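Local coordinates for protein tryparedoxin II (Crithidia fasciculata, PDB 1I5G) that probably carries reducing equivalents from trypanothione to partner proteins as a thioredoxin-like dithiol-disulphide oxidoreductase, and is captured here binding glutathionylspermidine, at residues Arg44-Gln49 and Gln126-Val131; Asp52-His57 and Phe63-Ile68; Ile68-Ser73 and Lys107-Leu112. The protein carries 1 engineered substitution. One frame throughout, in Å; residues are numbered along the deposited sequence.

Contact 1 (Arg44-Gln49 and Gln126-Val131). With TS5 (glutathionylspermidine), chain C.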
loop_
_atom_site.group_PDB
_atom_site.type_symbol
_atom_site.label_atom_id
_atom_site.label_comp_id
_atom_site.label_asym_id
_atom_site.label_seq_id
_atom_site.Cartn_x
_atom_site.Cartn_y
_atom_site.Cartn_z
ATOM N N ARG A 44 12.615 3.604 -3.654
ATOM C CA ARG A 44 13.438 2.492 -3.246
ATOM C C ARG A 44 14.069 2.701 -1.866
ATOM O O ARG A 44 14.239 1.753 -1.109
ATOM C CB ARG A 44 14.601 2.284 -4.212
ATOM C CG ARG A 44 14.167 1.784 -5.556
ATOM C CD ARG A 44 15.331 1.123 -6.335
ATOM N NE ARG A 44 16.549 1.918 -6.198
ATOM C CZ ARG A 44 16.980 2.785 -7.111
ATOM N NH1 ARG A 44 16.327 2.999 -8.259
ATOM N NH2 ARG A 44 18.104 3.457 -6.890
ATOM N N ALA A 45 14.470 3.929 -1.556
ATOM C CA ALA A 45 15.102 4.212 -0.271
ATOM C C ALA A 45 14.107 4.268 0.872
ATOM O O ALA A 45 14.438 4.120 2.041
ATOM C CB ALA A 45 15.806 5.534 -0.391
ATOM N N PHE A 46 12.834 4.511 0.576
ATOM C CA PHE A 46 11.808 4.532 1.627
ATOM C C PHE A 46 11.293 3.129 1.944
ATOM O O PHE A 46 10.933 2.850 3.089
ATOM C CB PHE A 46 10.611 5.443 1.281
ATOM C CG PHE A 46 9.438 5.338 2.225
ATOM C CD1 PHE A 46 9.531 5.815 3.536
ATOM C CD2 PHE A 46 8.217 4.789 1.851
ATOM C CE1 PHE A 46 8.465 5.728 4.416
ATOM C CE2 PHE A 46 7.165 4.701 2.722
ATOM C CZ PHE A 46 7.280 5.168 4.018
ATOM N N THR A 47 11.243 2.248 0.952
ATOM C CA THR A 47 10.746 0.885 1.131
ATOM C C THR A 47 11.309 0.138 2.350
ATOM O O THR A 47 10.545 -0.435 3.125
ATOM C CB THR A 47 10.912 0.103 -0.184
ATOM O OG1 THR A 47 9.932 0.622 -1.117
ATOM C CG2 THR A 47 10.630 -1.400 -0.017
ATOM N N PRO A 48 12.622 0.071 2.553
ATOM C CA PRO A 48 13.140 -0.628 3.735
ATOM C C PRO A 48 12.669 -0.066 5.074
ATOM O O PRO A 48 12.472 -0.845 6.007
ATOM C CB PRO A 48 14.669 -0.502 3.585
ATOM C CG PRO A 48 14.921 0.493 2.515
ATOM C CD PRO A 48 13.688 0.607 1.690
ATOM N N GLN A 49 12.496 1.248 5.161
ATOM C CA GLN A 49 11.968 1.892 6.350
ATOM C C GLN A 49 10.546 1.420 6.572
ATOM O O GLN A 49 10.142 1.203 7.717
ATOM C CB GLN A 49 11.916 3.407 6.240
ATOM C CG GLN A 49 13.331 4.013 6.123
ATOM C CD GLN A 49 13.264 5.450 5.632
ATOM O OE1 GLN A 49 12.616 5.702 4.622
ATOM N NE2 GLN A 49 13.899 6.404 6.307
ATOM N N GLN A 126 -0.397 11.365 4.909
ATOM C CA GLN A 126 0.964 11.713 5.327
ATOM C C GLN A 126 1.771 10.563 5.896
ATOM O O GLN A 126 2.757 10.777 6.605
ATOM C CB GLN A 126 0.878 12.797 6.422
ATOM C CG GLN A 126 0.143 12.461 7.742
ATOM C CD GLN A 126 -0.023 13.583 8.767
ATOM O OE1 GLN A 126 0.815 14.460 8.877
ATOM N NE2 GLN A 126 -1.130 13.544 9.518
ATOM N N ALA A 127 1.405 9.313 5.613
ATOM C CA ALA A 127 2.047 8.202 6.236
ATOM C C ALA A 127 3.477 8.024 5.763
ATOM O O ALA A 127 4.283 7.467 6.497
ATOM C CB ALA A 127 1.199 6.946 6.038
ATOM N N ARG A 128 3.847 8.441 4.549
ATOM C CA ARG A 128 5.259 8.370 4.193
ATOM C C ARG A 128 6.103 9.158 5.184
ATOM O O ARG A 128 7.064 8.620 5.792
ATOM C CB ARG A 128 5.513 8.779 2.749
ATOM C CG ARG A 128 6.994 8.636 2.314
ATOM C CD ARG A 128 7.999 9.624 2.985
ATOM N NE ARG A 128 9.287 9.654 2.284
ATOM C CZ ARG A 128 9.439 10.339 1.194
ATOM N NH1 ARG A 128 8.468 11.046 0.658
ATOM N NH2 ARG A 128 10.640 10.294 0.628
ATOM N N THR A 129 5.741 10.413 5.398
ATOM C CA THR A 129 6.563 11.171 6.320
ATOM C C THR A 129 6.438 10.661 7.740
ATOM O O THR A 129 7.438 10.649 8.465
ATOM C CB THR A 129 6.380 12.673 6.283
ATOM O OG1 THR A 129 6.362 13.517 7.436
ATOM C CG2 THR A 129 6.114 13.287 4.989
ATOM N N MET A 130 5.241 10.235 8.152
ATOM C CA MET A 130 5.108 9.804 9.544
ATOM C C MET A 130 5.724 8.462 9.856
ATOM O O MET A 130 6.139 8.241 10.983
ATOM C CB MET A 130 3.666 9.918 10.009
ATOM C CG MET A 130 3.224 11.357 10.045
ATOM S SD MET A 130 4.294 12.588 10.850
ATOM C CE MET A 130 4.305 11.922 12.458
ATOM N N VAL A 131 5.852 7.542 8.914
ATOM C CA VAL A 131 6.631 6.365 9.185
ATOM C C VAL A 131 8.066 6.773 9.500
ATOM O O VAL A 131 8.710 6.186 10.362
ATOM C CB VAL A 131 6.586 5.432 7.958
ATOM C CG1 VAL A 131 7.696 4.444 7.888
ATOM C CG2 VAL A 131 5.218 4.726 7.989
HETATM N N1 TS5 C . 11.607 14.364 -2.680
HETATM C CA1 TS5 C . 10.227 13.872 -2.894
HETATM C C1 TS5 C . 9.949 12.689 -2.006
HETATM O OE1 TS5 C . 8.765 12.358 -1.768
HETATM O OE2 TS5 C . 10.925 12.051 -1.537
HETATM C CB1 TS5 C . 9.930 13.446 -4.334
HETATM C CG1 TS5 C . 10.637 12.153 -4.724
HETATM C CD1 TS5 C . 10.706 12.147 -6.225
HETATM O O1 TS5 C . 11.520 12.886 -6.934
HETATM N N2 TS5 C . 9.909 11.317 -6.895
HETATM C CA2 TS5 C . 9.630 11.362 -8.297
HETATM C C2 TS5 C . 8.173 11.515 -8.670
HETATM O O2 TS5 C . 7.200 10.849 -8.027
HETATM C CB2 TS5 C . 10.065 10.019 -8.886
HETATM S SG2 TS5 C . 11.679 9.404 -8.340
HETATM N N3 TS5 C . 8.066 12.339 -9.729
HETATM C CA3 TS5 C . 6.778 12.441 -10.383
HETATM C C3 TS5 C . 6.204 13.833 -10.330
HETATM O O3 TS5 C . 6.424 14.499 -9.222
HETATM N "N1'" TS5 C . 5.514 14.441 -11.285
HETATM C "C1'" TS5 C . 4.638 15.544 -10.974
HETATM C "C2'" TS5 C . 5.180 16.729 -11.753
HETATM N "N2'" TS5 C . 4.746 19.123 -12.302
HETATM C "C3'" TS5 C . 4.199 17.902 -11.719
HETATM C "C4'" TS5 C . 3.851 20.271 -12.267
HETATM C "C5'" TS5 C . 4.161 21.360 -13.299
HETATM C "C6'" TS5 C . 3.107 22.465 -13.367
HETATM C "C7'" TS5 C . 3.657 23.795 -13.877
HETATM N "N3'" TS5 C . 2.694 24.879 -14.036
#
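Arg-128, whose side chain lies against Phe-46, donates from NH1 to OE1 of the bound glutathionylspermidine at 2.8 Å, nearly straight with an N-H...O angle of 173°. Its NH2 meets the other oxygen of the same carboxylate, OE2, also at 2.8 Å, which makes the grip bidentate and should resist rotation of either flat group. Ligand atom C1 sits in the guanidinium plane at its edge, evidence that the carboxylate is met edge-on. The aliphatic part of the arginine does a different job. Arg-128 CG stands 3.7 Å from the centroid of the Phe-46 ring and only 5° off its normal, a CH-pi contact over the face. The guanidinium plane is steeply inclined to that ring, which excludes a parallel stack. With CG anti to the backbone N (chi1 -177°) the arginine sets this methylene over the ring, and a bend at chi2 then turns the chain toward the ligand. Beside it, Phe-46 CE1 lies 3.8 Å from Val-131 CG1. The axes of the short helical segments approach to 10.7 Å, and Phe-46 reaches across to touch both Arg-128 and Val-131. With Pro-110 also touching Arg-128, helices 41-57 and 127-133 of this thioredoxin-like protein frame the carboxylate end of the glutathionylspermidine pocket.

Contact 2 (Asp52-His57 and Phe63-Ile68)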
loop_
_atom_site.group_PDB
_atom_site.type_symbol
_atom_site.label_atom_id
_atom_site.label_comp_id
_atom_site.label_asym_id
_atom_site.label_seq_id
_atom_site.Cartn_x
_atom_site.Cartn_y
_atom_site.Cartn_z
ATOM N N ASP A 52 10.600 -2.259 7.891
ATOM C CA ASP A 52 10.884 -2.357 9.320
ATOM C C ASP A 52 9.629 -1.965 10.084
ATOM O O ASP A 52 9.232 -2.569 11.097
ATOM C CB ASP A 52 12.070 -1.467 9.719
ATOM C CG ASP A 52 13.429 -1.960 9.202
ATOM O OD1 ASP A 52 13.534 -3.132 8.774
ATOM O OD2 ASP A 52 14.380 -1.149 9.249
ATOM N N PHE A 53 8.904 -0.927 9.658
ATOM C CA PHE A 53 7.687 -0.444 10.296
ATOM C C PHE A 53 6.595 -1.512 10.280
ATOM O O PHE A 53 5.909 -1.733 11.281
ATOM C CB PHE A 53 7.189 0.819 9.582
ATOM C CG PHE A 53 6.130 1.547 10.351
ATOM C CD1 PHE A 53 4.788 1.223 10.198
ATOM C CD2 PHE A 53 6.460 2.558 11.241
ATOM C CE1 PHE A 53 3.826 1.882 10.898
ATOM C CE2 PHE A 53 5.502 3.230 11.955
ATOM C CZ PHE A 53 4.173 2.877 11.781
ATOM N N TYR A 54 6.449 -2.153 9.132
ATOM C CA TYR A 54 5.481 -3.219 8.952
ATOM C C TYR A 54 5.792 -4.415 9.865
ATOM O O TYR A 54 4.907 -4.958 10.503
ATOM C CB TYR A 54 5.489 -3.681 7.525
ATOM C CG TYR A 54 4.478 -4.679 7.080
ATOM C CD1 TYR A 54 3.191 -4.317 6.711
ATOM C CD2 TYR A 54 4.804 -6.016 7.011
ATOM C CE1 TYR A 54 2.257 -5.199 6.279
ATOM C CE2 TYR A 54 3.865 -6.939 6.567
ATOM C CZ TYR A 54 2.577 -6.532 6.205
ATOM O OH TYR A 54 1.674 -7.474 5.750
ATOM N N LYS A 55 7.060 -4.822 9.927
ATOM C CA LYS A 55 7.386 -5.957 10.789
ATOM C C LYS A 55 7.116 -5.594 12.235
ATOM O O LYS A 55 6.610 -6.387 13.019
ATOM C CB LYS A 55 8.846 -6.350 10.580
ATOM C CG LYS A 55 9.104 -6.895 9.193
ATOM C CD LYS A 55 10.583 -7.237 9.001
ATOM C CE LYS A 55 10.978 -7.691 7.614
ATOM N NZ LYS A 55 12.467 -7.718 7.439
ATOM N N ALA A 56 7.427 -4.375 12.643
ATOM C CA ALA A 56 7.224 -3.974 14.021
ATOM C C ALA A 56 5.774 -3.841 14.440
ATOM O O ALA A 56 5.373 -4.207 15.548
ATOM C CB ALA A 56 7.961 -2.669 14.287
ATOM N N HIS A 57 4.946 -3.301 13.542
ATOM C CA HIS A 57 3.627 -2.784 13.893
ATOM C C HIS A 57 2.401 -3.338 13.166
ATOM O O HIS A 57 1.300 -3.056 13.628
ATOM C CB HIS A 57 3.640 -1.258 13.721
ATOM C CG HIS A 57 4.751 -0.558 14.440
ATOM N ND1 HIS A 57 4.898 -0.635 15.809
ATOM C CD2 HIS A 57 5.746 0.242 13.988
ATOM C CE1 HIS A 57 5.956 0.080 16.151
ATOM N NE2 HIS A 57 6.493 0.633 15.074
ATOM N N PHE A 63 -2.857 -3.181 10.758
ATOM C CA PHE A 63 -2.865 -2.579 9.432
ATOM C C PHE A 63 -2.269 -3.524 8.400
ATOM O O PHE A 63 -1.584 -4.507 8.737
ATOM C CB PHE A 63 -2.207 -1.184 9.377
ATOM C CG PHE A 63 -0.739 -1.153 9.595
ATOM C CD1 PHE A 63 0.177 -1.359 8.612
ATOM C CD2 PHE A 63 -0.237 -0.893 10.863
ATOM C CE1 PHE A 63 1.547 -1.311 8.872
ATOM C CE2 PHE A 63 1.135 -0.839 11.138
ATOM C CZ PHE A 63 2.039 -1.062 10.133
ATOM N N GLU A 64 -2.526 -3.225 7.134
ATOM C CA GLU A 64 -1.966 -3.925 5.982
ATOM C C GLU A 64 -1.355 -2.883 5.033
ATOM O O GLU A 64 -1.780 -1.733 5.061
ATOM C CB GLU A 64 -3.046 -4.738 5.268
ATOM C CG GLU A 64 -2.546 -5.682 4.185
ATOM C CD GLU A 64 -1.426 -6.540 4.700
ATOM O OE1 GLU A 64 -1.765 -7.596 5.297
ATOM O OE2 GLU A 64 -0.263 -6.204 4.551
ATOM N N VAL A 65 -0.393 -3.270 4.207
ATOM C CA VAL A 65 0.157 -2.406 3.177
ATOM C C VAL A 65 -0.117 -3.078 1.847
ATOM O O VAL A 65 -0.002 -4.298 1.704
ATOM C CB VAL A 65 1.657 -2.117 3.399
ATOM C CG1 VAL A 65 2.318 -1.443 2.226
ATOM C CG2 VAL A 65 1.911 -1.390 4.725
ATOM N N MET A 66 -0.482 -2.272 0.846
ATOM C CA MET A 66 -0.692 -2.750 -0.504
ATOM C C MET A 66 0.099 -1.922 -1.495
ATOM O O MET A 66 -0.162 -0.729 -1.645
ATOM C CB MET A 66 -2.143 -2.728 -0.898
ATOM C CG MET A 66 -2.329 -3.580 -2.150
ATOM S SD MET A 66 -4.027 -3.510 -2.712
ATOM C CE MET A 66 -4.783 -4.618 -1.297
ATOM N N LEU A 67 1.025 -2.548 -2.196
ATOM C CA LEU A 67 1.780 -1.876 -3.243
ATOM C C LEU A 67 0.882 -1.562 -4.424
ATOM O O LEU A 67 0.236 -2.475 -4.950
ATOM C CB LEU A 67 2.888 -2.816 -3.751
ATOM C CG LEU A 67 3.711 -2.314 -4.935
ATOM C CD1 LEU A 67 4.450 -1.034 -4.561
ATOM C CD2 LEU A 67 4.652 -3.358 -5.466
ATOM N N ILE A 68 0.899 -0.284 -4.809
ATOM C CA ILE A 68 0.255 0.202 -6.030
ATOM C C ILE A 68 1.433 0.659 -6.884
ATOM O O ILE A 68 2.046 1.693 -6.641
ATOM C CB ILE A 68 -0.761 1.306 -5.746
ATOM C CG1 ILE A 68 -1.760 0.928 -4.655
ATOM C CG2 ILE A 68 -1.467 1.619 -7.064
ATOM C CD1 ILE A 68 -2.505 -0.368 -4.891
#
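Phe-63 and Glu-64 on strand 63-69 meet Phe-53, Tyr-54 and His-57 on helix 41-57 within the beta-alpha-beta unit formed by strand 30-36, that helix and strand 63-69 of the thioredoxin-like fold. The helix and strand segments run roughly antiparallel, at 154°, with their axes 9.6 Å apart. The apolar contacts centre on the Phe-63 ring. Its CG lies between the backbone N and the carbonyl carbon (chi1 68°), which brings the ring in among the helix side chains. Phe-63 CZ comes to 3.5 Å from Phe-53 CE1, near the plane of the Phe-53 ring, yet the two ring planes meet obliquely, neither stacked nor T-shaped. His-57 CB touches Phe-63 CE2 at 3.6 Å, while the imidazole turns away and bonds through NE2 to Pro-135 O. Tyr-54 passes alongside Val-65, CD1 to CG2 3.8 Å, and its ring meets Trp-86 edge-to-face. The polar contact concentrates on one carboxylate oxygen of the buried Glu-64, at the hydroxyl edge of the Tyr-54 ring. Tyr-54 OH donates to the syn lone pair of Glu-64 OE2 at 2.6 Å, and Val-65 N reaches that same OE2 at 3.0 Å from the anti side, 23° out of the carboxylate plane.

Contact 3 (Ile68-Ser73 and Lys107-Leu112). With TS5 (glutathionylspermidine), chain C.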
loop_
_atom_site.group_PDB
_atom_site.type_symbol
_atom_site.label_atom_id
_atom_site.label_comp_id
_atom_site.label_asym_id
_atom_site.label_seq_id
_atom_site.Cartn_x
_atom_site.Cartn_y
_atom_site.Cartn_z
ATOM N N ILE A 68 0.899 -0.284 -4.809
ATOM C CA ILE A 68 0.255 0.202 -6.030
ATOM C C ILE A 68 1.433 0.659 -6.884
ATOM O O ILE A 68 2.046 1.693 -6.641
ATOM C CB ILE A 68 -0.761 1.306 -5.746
ATOM C CG1 ILE A 68 -1.760 0.928 -4.655
ATOM C CG2 ILE A 68 -1.467 1.619 -7.064
ATOM C CD1 ILE A 68 -2.505 -0.368 -4.891
ATOM N N SER A 69 1.771 -0.133 -7.900
ATOM C CA SER A 69 3.055 0.018 -8.584
ATOM C C SER A 69 3.066 0.955 -9.761
ATOM O O SER A 69 2.271 0.820 -10.683
ATOM C CB SER A 69 3.508 -1.362 -9.072
ATOM O OG SER A 69 4.575 -1.268 -9.999
ATOM N N TRP A 70 4.003 1.890 -9.745
ATOM C CA TRP A 70 4.302 2.684 -10.920
ATOM C C TRP A 70 5.493 2.102 -11.659
ATOM O O TRP A 70 6.196 2.818 -12.375
ATOM C CB TRP A 70 4.599 4.128 -10.532
ATOM C CG TRP A 70 3.445 5.004 -10.159
ATOM C CD1 TRP A 70 2.141 4.670 -9.917
ATOM C CD2 TRP A 70 3.500 6.434 -10.013
ATOM N NE1 TRP A 70 1.394 5.782 -9.613
ATOM C CE2 TRP A 70 2.211 6.878 -9.668
ATOM C CE3 TRP A 70 4.515 7.390 -10.138
ATOM C CZ2 TRP A 70 1.915 8.211 -9.453
ATOM C CZ3 TRP A 70 4.214 8.714 -9.916
ATOM C CH2 TRP A 70 2.921 9.112 -9.587
ATOM N N ASP A 71 5.774 0.816 -11.559
ATOM C CA ASP A 71 6.928 0.234 -12.222
ATOM C C ASP A 71 6.748 0.240 -13.735
ATOM O O ASP A 71 5.652 0.304 -14.291
ATOM C CB ASP A 71 7.136 -1.190 -11.690
ATOM C CG ASP A 71 7.759 -1.207 -10.321
ATOM O OD1 ASP A 71 8.978 -0.855 -10.216
ATOM O OD2 ASP A 71 7.069 -1.544 -9.316
ATOM N N GLU A 72 7.908 0.182 -14.398
ATOM C CA GLU A 72 7.959 0.336 -15.862
ATOM C C GLU A 72 7.566 -0.917 -16.647
ATOM O O GLU A 72 7.132 -0.855 -17.805
ATOM C CB GLU A 72 9.388 0.664 -16.294
ATOM C CG GLU A 72 10.022 1.870 -15.618
ATOM C CD GLU A 72 11.372 2.266 -16.186
ATOM O OE1 GLU A 72 11.349 2.986 -17.215
ATOM O OE2 GLU A 72 12.405 1.855 -15.609
ATOM N N SER A 73 7.727 -2.074 -16.047
ATOM C CA SER A 73 7.499 -3.331 -16.738
ATOM C C SER A 73 7.107 -4.381 -15.722
ATOM O O SER A 73 7.311 -4.264 -14.501
ATOM C CB SER A 73 8.756 -3.875 -17.441
ATOM O OG SER A 73 9.752 -4.262 -16.511
ATOM N N LYS A 107 0.480 12.489 -6.853
ATOM C CA LYS A 107 1.212 13.177 -7.919
ATOM C C LYS A 107 2.687 12.812 -7.948
ATOM O O LYS A 107 3.375 12.993 -8.951
ATOM C CB LYS A 107 1.078 14.697 -7.832
ATOM C CG LYS A 107 -0.374 15.177 -7.682
ATOM C CD LYS A 107 -1.145 15.097 -8.990
ATOM C CE LYS A 107 -2.539 15.724 -8.866
ATOM N NZ LYS A 107 -3.218 15.684 -10.193
ATOM N N SER A 108 3.183 12.294 -6.835
ATOM C CA SER A 108 4.549 11.892 -6.642
ATOM C C SER A 108 4.678 10.603 -5.859
ATOM O O SER A 108 3.728 10.235 -5.178
ATOM C CB SER A 108 5.422 12.971 -6.003
ATOM O OG SER A 108 4.992 13.201 -4.681
ATOM N N ILE A 109 5.808 9.931 -5.933
ATOM C CA ILE A 109 6.170 8.739 -5.185
ATOM C C ILE A 109 7.502 8.984 -4.485
ATOM O O ILE A 109 8.326 9.737 -4.999
ATOM C CB ILE A 109 6.186 7.484 -6.056
ATOM C CG1 ILE A 109 7.144 7.595 -7.245
ATOM C CG2 ILE A 109 4.761 7.173 -6.527
ATOM C CD1 ILE A 109 7.364 6.248 -7.933
ATOM N N PRO A 110 7.736 8.370 -3.330
ATOM C CA PRO A 110 6.781 7.480 -2.656
ATOM C C PRO A 110 5.673 8.217 -1.931
ATOM O O PRO A 110 5.904 9.298 -1.357
ATOM C CB PRO A 110 7.649 6.803 -1.595
ATOM C CG PRO A 110 8.733 7.808 -1.313
ATOM C CD PRO A 110 9.014 8.524 -2.607
ATOM N N THR A 111 4.481 7.611 -1.960
ATOM C CA THR A 111 3.290 8.147 -1.283
ATOM C C THR A 111 2.600 6.981 -0.594
ATOM O O THR A 111 2.500 5.880 -1.126
ATOM C CB THR A 111 2.275 8.834 -2.244
ATOM O OG1 THR A 111 2.833 10.038 -2.781
ATOM C CG2 THR A 111 1.018 9.311 -1.554
ATOM N N LEU A 112 2.091 7.208 0.609
ATOM C CA LEU A 112 1.461 6.185 1.434
ATOM C C LEU A 112 0.185 6.729 2.028
ATOM O O LEU A 112 0.217 7.660 2.849
ATOM C CB LEU A 112 2.454 5.732 2.514
ATOM C CG LEU A 112 2.126 4.459 3.289
ATOM C CD1 LEU A 112 2.103 3.246 2.429
ATOM C CD2 LEU A 112 3.199 4.339 4.378
HETATM N N1 TS5 C . 11.607 14.364 -2.680
HETATM C CA1 TS5 C . 10.227 13.872 -2.894
HETATM C C1 TS5 C . 9.949 12.689 -2.006
HETATM O OE1 TS5 C . 8.765 12.358 -1.768
HETATM O OE2 TS5 C . 10.925 12.051 -1.537
HETATM C CB1 TS5 C . 9.930 13.446 -4.334
HETATM C CG1 TS5 C . 10.637 12.153 -4.724
HETATM C CD1 TS5 C . 10.706 12.147 -6.225
HETATM O O1 TS5 C . 11.520 12.886 -6.934
HETATM N N2 TS5 C . 9.909 11.317 -6.895
HETATM C CA2 TS5 C . 9.630 11.362 -8.297
HETATM C C2 TS5 C . 8.173 11.515 -8.670
HETATM O O2 TS5 C . 7.200 10.849 -8.027
HETATM C CB2 TS5 C . 10.065 10.019 -8.886
HETATM S SG2 TS5 C . 11.679 9.404 -8.340
HETATM N N3 TS5 C . 8.066 12.339 -9.729
HETATM C CA3 TS5 C . 6.778 12.441 -10.383
HETATM C C3 TS5 C . 6.204 13.833 -10.330
HETATM O O3 TS5 C . 6.424 14.499 -9.222
HETATM N "N1'" TS5 C . 5.514 14.441 -11.285
HETATM C "C1'" TS5 C . 4.638 15.544 -10.974
HETATM C "C2'" TS5 C . 5.180 16.729 -11.753
HETATM N "N2'" TS5 C . 4.746 19.123 -12.302
HETATM C "C3'" TS5 C . 4.199 17.902 -11.719
HETATM C "C4'" TS5 C . 3.851 20.271 -12.267
HETATM C "C5'" TS5 C . 4.161 21.360 -13.299
HETATM C "C6'" TS5 C . 3.107 22.465 -13.367
HETATM C "C7'" TS5 C . 3.657 23.795 -13.877
HETATM N "N3'" TS5 C . 2.694 24.879 -14.036
#
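The Trp-70 indole carries Ile-109 on one face and the backbone of Lys-107 at its edge. Ile-109 CG2 stands 3.7 Å from the centroid of the six-membered ring, 13° off the normal, a CH-pi contact displaced toward CE3. Lys-107 O lies in the indole plane, 4.0 Å from CH2 of Trp-70, and Trp-70 NE1 bonds to Thr-101 OG1, so polar partners meet the rim while a methyl covers the face. Ile-109 CG1 lies between the backbone N and the carbonyl carbon (chi1 58°), and this leaves CG2 pointing at the indole. An alanine in place of Trp-70 removes the indole and would probably leave a gap over Ile-109 CG2 and Thr-101 OG1 without its indole partner, giving the ligand-binding loop more room to shift.

The backbone of Ile-109 holds glutathionylspermidine from both of its polar atoms. Ile-109 N donates to ligand O2 at 2.7 Å with an N-H...O angle of 160°, and ligand N2 returns a bond to Ile-109 O at 2.9 Å. Since N2 and O2 belong to the cysteinyl unit of the ligand, the pairing copies a hydrogen-bonded antiparallel residue pair. A cis peptide joins Ile-109 to Pro-110, the cis-proline loop of the thioredoxin family, and Thr-111 OG1 donates a 2.6 Å bond to Ser-108 O, tilted from the carbonyl plane, that probably helps fix the loop. Within 68-73, Ser-69 OG accepts from Asp-71 N at 2.9 Å in an ST turn and donates to Asp-71 OD2, while Asp-71 OD1 bonds Ser-38 N.

The pair of bonds at Ile-109 is consistent with main-chain recognition of the cysteinyl unit, with the packing of Trp-70 on Ile-109 probably helping to place the loop.

In the fold
Contact 2 is the most buried of the three, whereas contacts 1 and 3 are partly buried and both touch glutathionylspermidine. Contacts 1 and 2 use successive parts of helix 41-57 and adjoin where Val-131 CG1 packs on Phe-53 CB, 4.0 Å away. Contacts 2 and 3 follow strand 63-69 and share Ile-68, but lie on opposite sides of the chain's centre, about 16 Å apart between centres. Chemistry follows place: contact 2 has aromatic packing round Phe-63 beside a single tyrosine-to-carboxylate bond, while contacts 1 and 3 each close on a CH-pi contact. To the ligand, contact 1 offers a charged side chain and contact 3 a main-chain N-H and C=O. Pro-110 links the ligand sites, its CG 3.6 Å from Arg-128 CZ.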